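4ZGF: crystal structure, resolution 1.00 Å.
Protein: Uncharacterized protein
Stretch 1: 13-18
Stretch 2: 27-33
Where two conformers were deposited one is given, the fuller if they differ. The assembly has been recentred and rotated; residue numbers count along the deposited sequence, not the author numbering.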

# COMPACT_ATOMS: atom_id res chain seq x y z
N VAL A 13 0.05 5.52 -2.59
CA VAL A 13 -0.79 4.37 -2.97
C VAL A 13 -1.31 4.52 -4.41
O VAL A 13 -1.81 5.55 -4.84
CB VAL A 13 -1.99 4.26 -2.00
CG1 VAL A 13 -3.00 3.25 -2.49
CG2 VAL A 13 -1.50 3.86 -0.63
N VAL A 14 -1.18 3.39 -5.12
CA VAL A 14 -1.80 3.21 -6.44
C VAL A 14 -3.17 2.55 -6.27
O VAL A 14 -4.19 3.13 -6.64
CB VAL A 14 -0.87 2.42 -7.39
CG1 VAL A 14 -1.56 2.16 -8.72
CG2 VAL A 14 0.44 3.15 -7.58
N ASP A 15 -3.21 1.33 -5.73
CA ASP A 15 -4.50 0.64 -5.49
C ASP A 15 -4.21 -0.58 -4.63
O ASP A 15 -3.04 -0.92 -4.34
CB ASP A 15 -5.16 0.22 -6.84
CG ASP A 15 -6.68 0.18 -6.86
OD1 ASP A 15 -7.30 0.00 -5.79
OD2 ASP A 15 -7.23 0.30 -7.99
N PHE A 16 -5.31 -1.20 -4.23
CA PHE A 16 -5.34 -2.53 -3.61
C PHE A 16 -5.67 -3.51 -4.71
O PHE A 16 -6.53 -3.24 -5.53
CB PHE A 16 -6.41 -2.56 -2.52
CG PHE A 16 -6.15 -1.63 -1.36
CD1 PHE A 16 -6.53 -0.30 -1.42
CD2 PHE A 16 -5.56 -2.08 -0.18
CE1 PHE A 16 -6.31 0.57 -0.36
CE2 PHE A 16 -5.36 -1.22 0.89
CZ PHE A 16 -5.74 0.09 0.80
N TYR A 17 -4.99 -4.66 -4.74
CA TYR A 17 -5.13 -5.61 -5.82
C TYR A 17 -5.61 -6.94 -5.28
O TYR A 17 -5.14 -7.41 -4.23
CB TYR A 17 -3.79 -5.81 -6.55
CG TYR A 17 -3.39 -4.59 -7.37
CD1 TYR A 17 -2.97 -3.42 -6.76
CD2 TYR A 17 -3.45 -4.60 -8.75
CE1 TYR A 17 -2.65 -2.30 -7.48
CE2 TYR A 17 -3.10 -3.49 -9.50
CZ TYR A 17 -2.71 -2.34 -8.87
OH TYR A 17 -2.39 -1.19 -9.55
N GLY A 18 -6.55 -7.55 -5.98
CA GLY A 18 -7.06 -8.87 -5.64
C GLY A 18 -6.84 -9.86 -6.75
O GLY A 18 -6.32 -9.55 -7.82
N GLY A 27 -2.55 -8.66 -10.85
CA GLY A 27 -3.76 -8.73 -10.06
C GLY A 27 -4.78 -7.72 -10.54
O GLY A 27 -4.52 -6.98 -11.52
N GLU A 28 -5.93 -7.68 -9.88
CA GLU A 28 -7.03 -6.83 -10.29
C GLU A 28 -7.09 -5.60 -9.40
O GLU A 28 -7.26 -5.75 -8.19
CB GLU A 28 -8.36 -7.59 -10.23
CG GLU A 28 -9.55 -6.78 -10.76
CD GLU A 28 -10.92 -7.45 -10.65
OE1 GLU A 28 -11.02 -8.68 -10.41
OE2 GLU A 28 -11.93 -6.71 -10.83
N PRO A 29 -6.97 -4.39 -9.95
CA PRO A 29 -6.96 -3.17 -9.11
C PRO A 29 -8.37 -2.86 -8.63
O PRO A 29 -9.25 -2.54 -9.42
CB PRO A 29 -6.42 -2.10 -10.06
CG PRO A 29 -6.87 -2.57 -11.43
CD PRO A 29 -6.78 -4.07 -11.38
N LYS A 30 -8.59 -2.91 -7.31
CA LYS A 30 -9.92 -2.86 -6.72
C LYS A 30 -10.65 -1.55 -7.03
O LYS A 30 -11.80 -1.59 -7.50
CB LYS A 30 -9.77 -3.04 -5.20
CG LYS A 30 -11.08 -2.92 -4.46
CD LYS A 30 -10.93 -3.18 -2.96
CE LYS A 30 -12.23 -2.96 -2.23
NZ LYS A 30 -12.07 -3.28 -0.78
N TYR A 31 -10.04 -0.42 -6.68
CA TYR A 31 -10.79 0.84 -6.79
C TYR A 31 -10.81 1.38 -8.21
O TYR A 31 -11.80 1.99 -8.61
CB TYR A 31 -10.29 1.83 -5.74
CG TYR A 31 -10.68 1.37 -4.34
CD1 TYR A 31 -12.01 1.40 -3.97
CD2 TYR A 31 -9.75 0.86 -3.45
CE1 TYR A 31 -12.42 0.97 -2.72
CE2 TYR A 31 -10.14 0.43 -2.18
CZ TYR A 31 -11.47 0.48 -1.82
OH TYR A 31 -11.93 0.04 -0.59
N ASN A 32 -9.75 1.12 -9.01
CA ASN A 32 -9.84 1.47 -10.42
C ASN A 32 -10.92 0.62 -11.11
O ASN A 32 -11.66 1.14 -11.96
CB ASN A 32 -8.49 1.33 -11.09
CG ASN A 32 -7.58 2.51 -10.77
OD1 ASN A 32 -7.73 3.59 -11.38
ND2 ASN A 32 -6.67 2.33 -9.84
N ALA A 33 -11.03 -0.67 -10.75
CA ALA A 33 -12.14 -1.48 -11.30
C ALA A 33 -13.47 -0.94 -10.84
O ALA A 33 -14.43 -0.84 -11.62
CB ALA A 33 -11.99 -2.93 -10.93
O HOH W 1 -4.84 4.42 -8.90

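The two stretches pair as antiparallel strands until the second turns into a helix, whose first turn is held by an acid on the first strand. Gly27 lies against Tyr17 and Gly18; a CB here would sit tightly against Gly18 O and Tyr17 CB, so the absence of a side chain suits the position. Glu28 forms the hydrogen-bonded pair with Gly18: Glu28 N donates to Gly18 O (2.8 Å), and Gly18 N returns a bond to Glu28 O (2.9 Å). Its extended side chain leads away, carrying the charge from the contact.

Pro29, which has no amide hydrogen, occupies the non-hydrogen-bonded pair with Tyr17, where none is required. Its CA lies over the Tyr17 ring face, 4.0 Å from the centroid, a CH-pi contact. Lys30 N then donates to Phe16 O (2.7 Å), extending the backbone ladder into the helix, while its all-t side chain leads outward.

Helix-start amides lack acceptors from a preceding turn, and Asp15 supplies them: Tyr31 N binds Asp15 OD1 (2.9 Å) and Asn32 N binds Asp15 OD2 (2.8 Å). Tyr31 also packs its CE2 against Phe16 CD1 (3.8 Å). Asn32 ND2 donates to Asp15 OD2 (2.8 Å) and to a water that bonds Val14 O. Ala33, beyond reach of stretch 1, continues the helix through Ala33 N to Pro29 O (2.9 Å).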